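Local coordinates for protein B-agarase (Saccharophagus degradans, PDB 4BQ2) that hydrolyses the beta-1,4 linkages of agarose, probably working from a chain end as an exo-acting beta-agarase of glycoside hydrolase family 50, at residues A[627-632]-A[650-655]; A[665-670]-A[714-719]; A[529-534]-A[568-573]; A[455-460]-A[576-581]; A[234-239]-A[407-412]. All blocks are in the same frame, centred on the assembly; numbering follows the deposited sequence.

Overall arrangement
Along the chain contact 5 comes first; contact 4 then spans contact 3, and contacts 1 and 2 follow. Contacts 1 and 2 lie near the centre of the molecule, with centres 11 Å apart, and touch through H654, which packs on L667 and V718. Contact 1 joins the ends of strands 624-627 and 648-652; contact 2 joins the loops after 648-652 and 693-699. Contacts 3 and 4 share helix 565-593, with centres 17 Å apart. Contact 5 joins the ends of helices 222-235 and 394-410, its centre 57 Å from that of contact 3. Contact 1, at the C-terminal ends of parallel strands, probably lies at the active site, as in related barrel glycosidases.

Contact 1. Residues A[627-632]-A[650-655]; sequences NSYKEG and IGEFHI
Where the neighbouring parallel strands 624-627 and 648-652 end, N627 and Y629 close around E652. The phenol hydroxyl of Y629 donates to the carboxylate, OH to E652 OE1 2.5 Å, meeting this oxygen on its anti side and 35° out of the carboxylate plane. N627 approaches differently: its amide lies almost flat on the carboxylate, the planes 18° apart and N627 ND2 3.2 Å from E652 CD. This flat stacking leaves the N-H directions poorly aimed at either E652 oxygen, and ND2 donates to E491 instead. R603 forms a salt bridge with OE2, so both carboxylate oxygens are held, and OE1 is also hydrogen-bonded to a glycerol, probably from the crystallisation liquor, which may mark a pocket.

The backbones are joined by S628 N donating to E652 O at 3.0 Å, nearly straight onto the carbonyl. Further along, Y629 points its edge at the face of H654, in a tilted edge-to-face pair with planes at 52° and Y629 CE1 3.2 Å from H654 CD2. With its CG between the backbone N and carbonyl carbon, H654 sets one imidazole face against this edge. Water 1 bridges H654 N and K630 O. A glutamate at a strand end, gripped by tyrosine and arginine and close to a second glutamate, is consistent with the paired carboxylates of retaining glycosidases built on a (beta/alpha)8 barrel.

Contact 2. Residues A[665-670]-A[714-719]; sequences PGLIHA and ENYNVG
P665 meets the 714-719 segment through its carbonyl rather than its ring: P665 O lies 3.8 Å from V718 CG1 and 4.0 Å from N717 CB. N717 is the centre of an inverse gamma turn, and its amide nitrogen ND2 turns elsewhere, to A657 O.

G666 follows, and its CA rests on the face of the Y716 ring, 3.6 Å from the ring centroid and 21° off the normal, a CH-pi contact. It sits nearer the CB end of the ring, with G666 CA 3.3 Å from Y716 CG. The first torsion of Y716 (chi1 -56°) carries the ring alongside G666, and the second (chi2 -27°) turns its face to the CA, while E714 CB lies over the rim of the opposite face. With no side chain, G666 can lie this close between Y716 and V718, at backbone angles that suit glycine.

These two segments are parts of the long loops that follow parallel strands 648-652 and 693-699, at the end of the sheet where contact 1 also lies. L667 comes next, its CD2 a looser neighbour of the Y716 hydroxyl, and its carbonyl is bonded to Q85 in the beta-rich N-terminal part of the chain. H669 folds back on its own segment: H669 NE2 donates to G666 O in a short but bent bond of 2.7 Å, the oxygen near the imidazole plane, while P665 CG packs over the centre of that ring.

Contact 3. Residues A[529-534]-A[568-573]; sequences KAKYKT and RADYSM
The Y532 ring meets D570 edge-on: D570 CG lies in the ring plane at the hydroxyl edge, and the carboxylate stands nearly upright to the ring, the planes 83° apart. One ring face is covered from within its own helix by K531 CG, 4.0 Å above the plane and toward the rim. The phenol donates to the acid, Y532 OH to D570 OD2 2.6 Å, using the syn lone pair.

K531 reaches the other oxygen. Its chain is extended and leaves the helix with CG anti to the backbone N (chi1 176°), carrying the ammonium to helix 565-593, where K531 NZ forms a salt bridge with D570 OD1 at 2.5 Å. This oxygen is met on the syn side but 30° out of the carboxylate plane. On the way the lysine's methylene groups pass M573, with K531 CD 4.1 Å from M573 CE, and NZ ends near A569 CB.

Helix 535-542 packs on Y532, and its W542 gives a second donor to D570 OD2. K531 itself is an exposed residue, but the buried carboxylate that receives its ammonium, a phenol and an indole N-H is probably kept ionised, and its rotation is fixed by donors at both oxygens.

Contact 4. Residues A[455-460]-A[576-581]; sequences PDVFDP and SAYADQ
A type I turn from D456 to D459 runs up to helix 565-593, bringing V457 CA within 6.2 Å of Q581 CA. On the helix side Y578 and Q581 each take one carbonyl of the turn region. Y578 OH donates to P455 O at 2.6 Å, in the carbonyl plane and on a lone pair, while V457 CG2 packs 3.8 Å from Y578 CE1. Q581 NE2 donates to V457 O at 3.1 Å; its N-H points nearly straight at the oxygen within the amide plane, but arrives tilted 31° from the carbonyl plane.

The glutamine's chain bends at chi2 (68°), which lays the amide nearly parallel to the F458 ring, 14° between planes. Its CG stands over the centre of that face, 3.6 Å from the centroid, a CH-pi contact, and Q581 CB meets F458 CZ at 3.5 Å. D456 OD1 accepts from F458 N, an Asx turn within the bend. The whole is an Asx and type I turn linking strand 454-455 to helix 460-477, N-capped by D459, and packed on the flank of helix 565-593.

Contact 5. Residues A[234-239]-A[407-412]; sequences AELDGK and MLNWGF
L236 and N409 meet at about a right angle, the leucine branch CD2 resting against the stem of the asparagine, 3.8 Å from N409 CB. The leucine reaches the helix 394-410 surface with CG anti to its carbonyl carbon (chi1 -60°), and it also packs on V402 and R406 of the same helix. The amide of N409 extends past the leucine: its CG is anti to the backbone N (chi1 -179°), and ND2 donates to water 2 at 3.1 Å, while OD1 has a weak bond to K736.

Water 2 is the polar link of the contact. It donates to D237 OD1 at 2.7 Å and to K239 O at 2.8 Å, so that one molecule joins three groups from both segments. Here the chain leaves helix 222-235 and turns beside the C-terminal end of helix 394-410, which closes in a Schellman motif with G411 at positive phi (89°) and F412 N bonded to M407 O. The 234-239 loop has its own Asx turn: K239 N donates to D237 OD1 at 2.9 Å, from above the carboxylate plane, and G238 takes a positive phi within it. L408 is directed toward the loop, and its CD1 comes to 3.9 Å from G238 O. W410, in the last turn of the helix, packs on V732 and K736 of helix 729-739.

Contact 1. Residues A[627-632]-A[650-655]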
# COMPACT_ATOMS: atom_id res chain seq x y z
N ASN A 627 1.78 5.31 6.94
CA ASN A 627 2.21 4.62 5.70
C ASN A 627 2.19 5.71 4.61
O ASN A 627 1.16 6.34 4.43
CB ASN A 627 1.18 3.53 5.33
CG ASN A 627 1.16 2.39 6.33
OD1 ASN A 627 2.06 2.30 7.17
ND2 ASN A 627 0.14 1.55 6.27
N SER A 628 3.30 5.92 3.91
CA SER A 628 3.37 7.03 2.96
C SER A 628 4.06 6.58 1.68
O SER A 628 5.31 6.51 1.59
CB SER A 628 4.05 8.28 3.58
OG SER A 628 3.98 9.40 2.68
N TYR A 629 3.24 6.22 0.70
CA TYR A 629 3.75 5.78 -0.57
C TYR A 629 3.90 6.98 -1.50
O TYR A 629 3.01 7.30 -2.27
CB TYR A 629 2.81 4.75 -1.17
CG TYR A 629 2.76 3.42 -0.41
CD1 TYR A 629 3.72 2.44 -0.64
CD2 TYR A 629 1.71 3.13 0.44
CE1 TYR A 629 3.67 1.21 0.02
CE2 TYR A 629 1.66 1.90 1.12
CZ TYR A 629 2.63 0.95 0.88
OH TYR A 629 2.57 -0.30 1.52
N LYS A 630 5.06 7.61 -1.43
CA LYS A 630 5.39 8.81 -2.18
C LYS A 630 6.88 8.66 -2.48
O LYS A 630 7.50 7.67 -2.07
CB LYS A 630 5.17 10.08 -1.30
CG LYS A 630 3.79 10.23 -0.68
CD LYS A 630 2.69 10.49 -1.73
CE LYS A 630 1.34 10.45 -1.03
NZ LYS A 630 0.21 10.05 -1.91
N GLU A 631 7.45 9.61 -3.20
CA GLU A 631 8.90 9.64 -3.45
C GLU A 631 9.76 10.10 -2.27
O GLU A 631 10.98 9.89 -2.23
CB GLU A 631 9.19 10.43 -4.74
CG GLU A 631 8.63 9.62 -5.94
CD GLU A 631 8.80 10.29 -7.32
OE1 GLU A 631 9.74 11.10 -7.50
OE2 GLU A 631 8.01 9.94 -8.24
N GLY A 632 9.11 10.73 -1.30
CA GLY A 632 9.74 11.06 -0.03
C GLY A 632 8.76 11.79 0.84
O GLY A 632 7.52 11.67 0.67
N ILE A 650 7.50 5.65 9.70
CA ILE A 650 6.87 5.21 8.43
C ILE A 650 6.69 3.69 8.44
O ILE A 650 7.66 2.94 8.53
CB ILE A 650 7.75 5.60 7.22
CG1 ILE A 650 7.85 7.13 7.08
CG2 ILE A 650 7.22 4.93 5.92
CD1 ILE A 650 6.53 7.86 6.77
N GLY A 651 5.44 3.22 8.40
CA GLY A 651 5.18 1.77 8.51
C GLY A 651 5.35 1.07 7.18
O GLY A 651 5.61 -0.16 7.14
N GLU A 652 5.20 1.84 6.10
CA GLU A 652 5.22 1.35 4.69
C GLU A 652 5.65 2.43 3.71
O GLU A 652 5.18 3.57 3.81
CB GLU A 652 3.83 0.87 4.27
CG GLU A 652 3.30 -0.23 5.15
CD GLU A 652 1.91 -0.70 4.80
OE1 GLU A 652 1.36 -0.35 3.71
OE2 GLU A 652 1.37 -1.43 5.63
N PHE A 653 6.53 2.05 2.79
CA PHE A 653 6.74 2.74 1.51
C PHE A 653 7.28 1.68 0.56
O PHE A 653 7.67 0.58 0.99
CB PHE A 653 7.73 3.92 1.62
CG PHE A 653 9.19 3.51 1.82
CD1 PHE A 653 9.64 3.02 3.05
CD2 PHE A 653 10.13 3.68 0.78
CE1 PHE A 653 10.99 2.67 3.23
CE2 PHE A 653 11.48 3.35 0.96
CZ PHE A 653 11.90 2.83 2.18
N HIS A 654 7.30 2.02 -0.72
CA HIS A 654 7.93 1.16 -1.72
C HIS A 654 8.12 1.86 -3.05
O HIS A 654 7.52 2.90 -3.27
CB HIS A 654 7.28 -0.24 -1.87
CG HIS A 654 5.85 -0.27 -2.37
ND1 HIS A 654 5.37 0.50 -3.42
CD2 HIS A 654 4.83 -1.06 -1.99
CE1 HIS A 654 4.09 0.21 -3.63
NE2 HIS A 654 3.74 -0.72 -2.77
N ILE A 655 8.97 1.29 -3.92
CA ILE A 655 9.08 1.72 -5.33
C ILE A 655 9.26 0.44 -6.15
O ILE A 655 10.04 -0.43 -5.76
CB ILE A 655 10.32 2.62 -5.55
CG1 ILE A 655 10.23 3.88 -4.67
CG2 ILE A 655 10.45 3.04 -7.02
CD1 ILE A 655 11.15 3.85 -3.45
O HOH W 1 7.05 4.97 -1.45

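Contact 2. Residues A[665-670]-A[714-719]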
# COMPACT_ATOMS: atom_id res chain seq x y z
N PRO A 665 4.11 -2.06 -11.29
CA PRO A 665 5.25 -1.71 -10.46
C PRO A 665 4.89 -1.59 -8.98
O PRO A 665 5.74 -1.86 -8.14
CB PRO A 665 5.72 -0.39 -11.03
CG PRO A 665 4.67 0.10 -11.94
CD PRO A 665 3.66 -0.97 -12.17
N GLY A 666 3.63 -1.29 -8.68
CA GLY A 666 3.21 -0.92 -7.32
C GLY A 666 2.73 0.53 -7.25
O GLY A 666 2.38 1.12 -8.27
N LEU A 667 2.73 1.13 -6.06
CA LEU A 667 2.23 2.51 -5.89
C LEU A 667 3.14 3.65 -6.43
O LEU A 667 2.68 4.69 -6.89
CB LEU A 667 1.83 2.76 -4.41
CG LEU A 667 0.61 1.90 -4.04
CD1 LEU A 667 0.34 1.85 -2.54
CD2 LEU A 667 -0.66 2.37 -4.79
N ILE A 668 4.43 3.43 -6.35
CA ILE A 668 5.40 4.43 -6.76
C ILE A 668 6.32 3.73 -7.75
O ILE A 668 6.68 2.57 -7.54
CB ILE A 668 6.19 5.01 -5.57
CG1 ILE A 668 5.26 5.83 -4.63
CG2 ILE A 668 7.39 5.83 -6.08
CD1 ILE A 668 4.68 7.14 -5.22
N HIS A 669 6.64 4.41 -8.85
CA HIS A 669 7.20 3.75 -10.05
C HIS A 669 8.60 4.27 -10.39
O HIS A 669 8.85 5.48 -10.37
CB HIS A 669 6.28 3.97 -11.28
CG HIS A 669 4.85 3.51 -11.10
ND1 HIS A 669 3.88 3.73 -12.05
CD2 HIS A 669 4.24 2.84 -10.09
CE1 HIS A 669 2.73 3.22 -11.64
NE2 HIS A 669 2.93 2.67 -10.44
N ALA A 670 9.49 3.34 -10.74
CA ALA A 670 10.83 3.63 -11.20
C ALA A 670 10.99 3.10 -12.62
O ALA A 670 10.17 2.28 -13.08
CB ALA A 670 11.86 2.96 -10.29
N GLU A 714 -3.41 -7.37 -5.51
CA GLU A 714 -2.16 -6.61 -5.68
C GLU A 714 -1.10 -7.58 -6.27
O GLU A 714 -0.91 -8.70 -5.74
CB GLU A 714 -1.66 -6.02 -4.36
CG GLU A 714 -2.50 -4.85 -3.82
CD GLU A 714 -1.93 -4.24 -2.55
OE1 GLU A 714 -0.78 -4.61 -2.16
OE2 GLU A 714 -2.60 -3.36 -1.96
N ASN A 715 -0.43 -7.12 -7.32
CA ASN A 715 0.49 -7.93 -8.11
C ASN A 715 1.76 -7.16 -8.40
O ASN A 715 2.20 -7.09 -9.55
CB ASN A 715 -0.20 -8.41 -9.43
CG ASN A 715 -0.64 -7.27 -10.35
OD1 ASN A 715 -0.78 -6.11 -9.93
ND2 ASN A 715 -0.85 -7.59 -11.64
N TYR A 716 2.36 -6.58 -7.36
CA TYR A 716 3.39 -5.57 -7.52
C TYR A 716 4.85 -6.02 -7.40
O TYR A 716 5.16 -6.94 -6.64
CB TYR A 716 3.19 -4.50 -6.41
CG TYR A 716 1.85 -3.80 -6.30
CD1 TYR A 716 1.01 -3.64 -7.42
CD2 TYR A 716 1.44 -3.22 -5.09
CE1 TYR A 716 -0.21 -2.99 -7.32
CE2 TYR A 716 0.24 -2.53 -4.98
CZ TYR A 716 -0.58 -2.40 -6.09
OH TYR A 716 -1.78 -1.71 -5.99
N ASN A 717 5.75 -5.29 -8.05
CA ASN A 717 7.19 -5.46 -7.86
C ASN A 717 7.66 -4.66 -6.67
O ASN A 717 8.30 -3.65 -6.82
CB ASN A 717 7.99 -5.06 -9.12
CG ASN A 717 9.51 -5.08 -8.90
OD1 ASN A 717 10.06 -5.93 -8.13
ND2 ASN A 717 10.19 -4.15 -9.51
N VAL A 718 7.34 -5.15 -5.48
CA VAL A 718 7.63 -4.39 -4.28
C VAL A 718 8.56 -5.16 -3.35
O VAL A 718 8.77 -4.74 -2.21
CB VAL A 718 6.33 -3.93 -3.59
CG1 VAL A 718 5.61 -2.95 -4.50
CG2 VAL A 718 5.42 -5.10 -3.24
N GLY A 719 9.15 -6.25 -3.86
CA GLY A 719 10.02 -7.10 -3.04
C GLY A 719 11.47 -6.65 -3.02
O GLY A 719 11.94 -6.01 -3.97

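Contact 3. Residues A[529-534]-A[568-573]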
# COMPACT_ATOMS: atom_id res chain seq x y z
N LYS A 529 -25.50 17.34 23.45
CA LYS A 529 -26.32 17.83 24.55
C LYS A 529 -25.56 18.71 25.52
O LYS A 529 -26.09 19.73 25.96
CB LYS A 529 -27.02 16.69 25.28
CG LYS A 529 -28.21 16.16 24.49
CD LYS A 529 -28.63 14.81 24.98
CE LYS A 529 -29.59 14.18 23.99
NZ LYS A 529 -30.00 12.83 24.45
N ALA A 530 -24.32 18.34 25.84
CA ALA A 530 -23.53 19.15 26.74
C ALA A 530 -23.16 20.47 26.06
O ALA A 530 -23.12 21.50 26.73
CB ALA A 530 -22.28 18.42 27.22
N LYS A 531 -22.93 20.45 24.74
CA LYS A 531 -22.52 21.66 24.02
C LYS A 531 -23.68 22.67 23.92
O LYS A 531 -23.51 23.83 24.27
CB LYS A 531 -21.99 21.31 22.61
CG LYS A 531 -21.63 22.51 21.75
CD LYS A 531 -20.76 22.15 20.56
CE LYS A 531 -20.48 23.37 19.69
NZ LYS A 531 -19.79 23.06 18.40
N TYR A 532 -24.84 22.20 23.47
CA TYR A 532 -25.96 23.07 23.04
C TYR A 532 -27.04 23.25 24.10
O TYR A 532 -27.76 24.24 24.09
CB TYR A 532 -26.62 22.54 21.76
CG TYR A 532 -25.78 22.76 20.53
CD1 TYR A 532 -25.62 24.04 19.98
CD2 TYR A 532 -25.13 21.69 19.91
CE1 TYR A 532 -24.82 24.26 18.86
CE2 TYR A 532 -24.34 21.89 18.78
CZ TYR A 532 -24.20 23.17 18.26
OH TYR A 532 -23.41 23.37 17.17
N LYS A 533 -27.12 22.26 25.00
CA LYS A 533 -28.11 22.18 26.11
C LYS A 533 -29.53 21.91 25.61
O LYS A 533 -30.14 20.90 25.97
CB LYS A 533 -28.06 23.39 27.08
CG LYS A 533 -26.70 24.03 27.34
CD LYS A 533 -25.75 23.16 28.16
CE LYS A 533 -24.41 23.85 28.31
NZ LYS A 533 -23.50 23.05 29.18
N THR A 534 -30.02 22.77 24.73
CA THR A 534 -31.40 22.70 24.28
C THR A 534 -31.41 22.33 22.82
O THR A 534 -30.50 22.73 22.07
CB THR A 534 -32.11 24.08 24.42
OG1 THR A 534 -31.48 25.01 23.54
CG2 THR A 534 -32.01 24.63 25.85
N ARG A 568 -19.18 21.91 10.77
CA ARG A 568 -17.77 21.52 10.82
C ARG A 568 -17.22 21.38 12.27
O ARG A 568 -16.55 20.38 12.60
CB ARG A 568 -16.92 22.51 10.02
CG ARG A 568 -15.47 22.10 9.96
CD ARG A 568 -14.62 23.17 9.25
NE ARG A 568 -15.20 23.51 7.95
CZ ARG A 568 -14.97 22.84 6.82
NH1 ARG A 568 -14.15 21.79 6.82
NH2 ARG A 568 -15.57 23.22 5.69
N ALA A 569 -17.50 22.37 13.12
CA ALA A 569 -17.02 22.34 14.51
C ALA A 569 -17.53 21.09 15.23
O ALA A 569 -16.79 20.44 15.98
CB ALA A 569 -17.45 23.60 15.26
N ASP A 570 -18.79 20.76 14.98
CA ASP A 570 -19.43 19.60 15.56
C ASP A 570 -18.87 18.28 15.02
O ASP A 570 -18.64 17.33 15.81
CB ASP A 570 -20.96 19.66 15.38
CG ASP A 570 -21.60 20.74 16.27
OD1 ASP A 570 -20.97 21.14 17.27
OD2 ASP A 570 -22.73 21.18 15.98
N TYR A 571 -18.66 18.21 13.71
CA TYR A 571 -18.09 16.99 13.15
C TYR A 571 -16.67 16.80 13.68
O TYR A 571 -16.29 15.69 14.03
CB TYR A 571 -18.05 17.04 11.63
CG TYR A 571 -19.37 17.12 10.92
CD1 TYR A 571 -20.57 16.74 11.52
CD2 TYR A 571 -19.41 17.57 9.59
CE1 TYR A 571 -21.76 16.78 10.82
CE2 TYR A 571 -20.60 17.65 8.89
CZ TYR A 571 -21.78 17.25 9.51
OH TYR A 571 -22.96 17.32 8.82
N SER A 572 -15.93 17.91 13.78
CA SER A 572 -14.56 17.88 14.31
C SER A 572 -14.55 17.35 15.76
O SER A 572 -13.77 16.45 16.09
CB SER A 572 -13.90 19.26 14.26
OG SER A 572 -12.53 19.16 14.68
N MET A 573 -15.44 17.88 16.60
CA MET A 573 -15.56 17.45 17.98
C MET A 573 -15.89 15.95 18.09
O MET A 573 -15.32 15.23 18.94
CB MET A 573 -16.63 18.31 18.70
CG MET A 573 -17.09 17.73 20.03
SD MET A 573 -18.29 18.77 20.87
CE MET A 573 -19.79 18.17 20.10

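Contact 4. Residues A[455-460]-A[576-581]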
# COMPACT_ATOMS: atom_id res chain seq x y z
N PRO A 455 -14.86 0.09 13.85
CA PRO A 455 -15.38 -0.45 15.08
C PRO A 455 -16.18 0.58 15.86
O PRO A 455 -15.85 1.77 15.82
CB PRO A 455 -14.09 -0.80 15.87
CG PRO A 455 -13.07 0.19 15.37
CD PRO A 455 -13.40 0.30 13.90
N ASP A 456 -17.20 0.13 16.56
CA ASP A 456 -17.86 1.00 17.55
C ASP A 456 -17.07 0.90 18.83
O ASP A 456 -17.25 -0.02 19.62
CB ASP A 456 -19.32 0.61 17.83
CG ASP A 456 -20.03 1.67 18.67
OD1 ASP A 456 -19.34 2.25 19.54
OD2 ASP A 456 -21.24 1.95 18.44
N VAL A 457 -16.18 1.87 19.03
CA VAL A 457 -15.19 1.83 20.08
C VAL A 457 -15.79 2.12 21.45
O VAL A 457 -15.09 2.03 22.45
CB VAL A 457 -14.05 2.82 19.78
CG1 VAL A 457 -13.30 2.37 18.53
CG2 VAL A 457 -14.60 4.25 19.57
N PHE A 458 -17.07 2.51 21.47
CA PHE A 458 -17.79 2.69 22.74
C PHE A 458 -18.56 1.43 23.18
O PHE A 458 -19.06 1.35 24.31
CB PHE A 458 -18.73 3.91 22.64
CG PHE A 458 -17.99 5.23 22.66
CD1 PHE A 458 -17.67 5.84 23.88
CD2 PHE A 458 -17.64 5.87 21.50
CE1 PHE A 458 -16.99 7.06 23.92
CE2 PHE A 458 -16.95 7.07 21.53
CZ PHE A 458 -16.63 7.66 22.74
N ASP A 459 -18.67 0.44 22.29
CA ASP A 459 -19.25 -0.86 22.63
C ASP A 459 -18.27 -1.60 23.57
O ASP A 459 -17.08 -1.73 23.26
CB ASP A 459 -19.51 -1.64 21.33
CG ASP A 459 -20.10 -3.03 21.56
OD1 ASP A 459 -20.32 -3.43 22.73
OD2 ASP A 459 -20.30 -3.75 20.55
N PRO A 460 -18.75 -2.03 24.76
CA PRO A 460 -17.83 -2.75 25.68
C PRO A 460 -17.12 -3.96 25.03
O PRO A 460 -15.97 -4.24 25.36
CB PRO A 460 -18.76 -3.17 26.83
CG PRO A 460 -19.81 -2.06 26.86
CD PRO A 460 -20.06 -1.75 25.40
N SER A 576 -12.96 13.73 16.94
CA SER A 576 -11.96 13.71 17.98
C SER A 576 -12.35 12.75 19.04
O SER A 576 -11.53 11.95 19.48
CB SER A 576 -11.73 15.11 18.58
OG SER A 576 -10.97 15.91 17.70
N ALA A 577 -13.61 12.80 19.47
CA ALA A 577 -14.05 11.94 20.56
C ALA A 577 -14.01 10.45 20.17
O ALA A 577 -13.59 9.60 20.98
CB ALA A 577 -15.42 12.36 21.06
N TYR A 578 -14.43 10.16 18.94
CA TYR A 578 -14.36 8.80 18.40
C TYR A 578 -12.90 8.28 18.39
O TYR A 578 -12.60 7.19 18.92
CB TYR A 578 -14.95 8.76 16.97
CG TYR A 578 -14.81 7.38 16.31
CD1 TYR A 578 -15.72 6.34 16.59
CD2 TYR A 578 -13.75 7.09 15.45
CE1 TYR A 578 -15.58 5.07 16.02
CE2 TYR A 578 -13.61 5.82 14.87
CZ TYR A 578 -14.52 4.81 15.17
OH TYR A 578 -14.40 3.53 14.59
N ALA A 579 -12.01 9.04 17.77
CA ALA A 579 -10.59 8.68 17.73
C ALA A 579 -9.92 8.61 19.12
O ALA A 579 -9.14 7.68 19.38
CB ALA A 579 -9.83 9.59 16.79
N ASP A 580 -10.22 9.55 20.01
CA ASP A 580 -9.73 9.44 21.40
C ASP A 580 -10.12 8.11 22.07
O ASP A 580 -9.28 7.47 22.71
CB ASP A 580 -10.29 10.57 22.26
CG ASP A 580 -9.55 11.88 22.07
OD1 ASP A 580 -8.42 11.92 21.52
OD2 ASP A 580 -10.11 12.92 22.51
N GLN A 581 -11.37 7.70 21.88
CA GLN A 581 -11.86 6.46 22.48
C GLN A 581 -11.21 5.22 21.85
O GLN A 581 -10.90 4.24 22.58
CB GLN A 581 -13.40 6.40 22.42
CG GLN A 581 -14.02 5.13 22.96
CD GLN A 581 -13.89 4.93 24.48
OE1 GLN A 581 -13.52 5.84 25.23
NE2 GLN A 581 -14.21 3.72 24.93

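Contact 5. Residues A[234-239]-A[407-412]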
# COMPACT_ATOMS: atom_id res chain seq x y z
N ALA A 234 27.30 -18.13 0.14
CA ALA A 234 28.73 -17.93 0.36
C ALA A 234 29.02 -16.53 0.90
O ALA A 234 30.01 -16.35 1.59
CB ALA A 234 29.54 -18.23 -0.90
N GLU A 235 28.13 -15.57 0.64
CA GLU A 235 28.34 -14.19 1.11
C GLU A 235 27.69 -13.89 2.46
O GLU A 235 28.10 -12.98 3.16
CB GLU A 235 27.92 -13.18 0.04
CG GLU A 235 28.81 -13.27 -1.20
CD GLU A 235 28.09 -12.96 -2.50
OE1 GLU A 235 27.13 -12.15 -2.48
OE2 GLU A 235 28.48 -13.52 -3.56
N LEU A 236 26.69 -14.68 2.83
CA LEU A 236 26.02 -14.49 4.10
C LEU A 236 26.71 -15.23 5.24
O LEU A 236 26.77 -16.47 5.26
CB LEU A 236 24.55 -14.94 3.99
CG LEU A 236 23.74 -14.15 2.94
CD1 LEU A 236 22.36 -14.78 2.81
CD2 LEU A 236 23.64 -12.67 3.26
N ASP A 237 27.24 -14.46 6.18
CA ASP A 237 28.05 -15.04 7.27
C ASP A 237 27.45 -14.69 8.63
O ASP A 237 28.04 -14.98 9.66
CB ASP A 237 29.47 -14.51 7.20
CG ASP A 237 29.53 -12.99 7.15
OD1 ASP A 237 28.57 -12.30 7.53
OD2 ASP A 237 30.56 -12.46 6.73
N GLY A 238 26.28 -14.06 8.63
CA GLY A 238 25.63 -13.69 9.89
C GLY A 238 26.23 -12.47 10.60
O GLY A 238 25.79 -12.13 11.69
N LYS A 239 27.19 -11.79 9.99
CA LYS A 239 27.85 -10.66 10.67
C LYS A 239 27.12 -9.30 10.48
O LYS A 239 26.91 -8.86 9.35
CB LYS A 239 29.34 -10.57 10.25
CG LYS A 239 30.24 -11.69 10.78
CD LYS A 239 31.67 -11.59 10.25
CE LYS A 239 32.29 -12.98 10.01
NZ LYS A 239 33.71 -12.97 9.51
N MET A 407 19.10 -9.77 6.50
CA MET A 407 18.78 -8.47 7.15
C MET A 407 20.02 -7.86 7.78
O MET A 407 20.31 -6.67 7.58
CB MET A 407 17.67 -8.63 8.18
CG MET A 407 16.33 -9.08 7.58
SD MET A 407 15.81 -8.13 6.14
CE MET A 407 15.05 -9.41 5.13
N LEU A 408 20.75 -8.68 8.53
CA LEU A 408 22.02 -8.26 9.15
C LEU A 408 23.10 -7.87 8.13
O LEU A 408 23.79 -6.85 8.30
CB LEU A 408 22.55 -9.33 10.13
CG LEU A 408 21.64 -9.61 11.32
CD1 LEU A 408 22.20 -10.79 12.09
CD2 LEU A 408 21.55 -8.36 12.20
N ASN A 409 23.25 -8.65 7.08
CA ASN A 409 24.20 -8.26 6.02
C ASN A 409 23.80 -6.95 5.35
O ASN A 409 24.65 -6.10 5.04
CB ASN A 409 24.38 -9.39 4.97
CG ASN A 409 25.37 -9.01 3.87
OD1 ASN A 409 24.99 -8.51 2.81
ND2 ASN A 409 26.67 -9.18 4.15
N TRP A 410 22.49 -6.78 5.16
CA TRP A 410 21.98 -5.65 4.40
C TRP A 410 21.90 -4.41 5.28
O TRP A 410 21.60 -3.32 4.79
CB TRP A 410 20.58 -5.98 3.86
CG TRP A 410 20.54 -7.14 2.89
CD1 TRP A 410 21.61 -7.77 2.29
CD2 TRP A 410 19.37 -7.76 2.40
NE1 TRP A 410 21.15 -8.77 1.46
CE2 TRP A 410 19.77 -8.78 1.51
CE3 TRP A 410 17.99 -7.55 2.63
CZ2 TRP A 410 18.85 -9.61 0.87
CZ3 TRP A 410 17.07 -8.39 1.99
CH2 TRP A 410 17.51 -9.38 1.09
N GLY A 411 22.15 -4.61 6.57
CA GLY A 411 22.31 -3.51 7.53
C GLY A 411 21.02 -3.05 8.20
O GLY A 411 21.01 -2.04 8.93
N PHE A 412 19.94 -3.79 8.00
CA PHE A 412 18.67 -3.41 8.59
C PHE A 412 18.70 -3.62 10.07
O PHE A 412 19.30 -4.60 10.54
CB PHE A 412 17.54 -4.21 8.00
CG PHE A 412 17.15 -3.77 6.62
CD1 PHE A 412 16.70 -2.48 6.40
CD2 PHE A 412 17.25 -4.66 5.54
CE1 PHE A 412 16.31 -2.04 5.13
CE2 PHE A 412 16.86 -4.23 4.27
CZ PHE A 412 16.40 -2.93 4.06
O HOH W 2 26.75 -10.33 6.99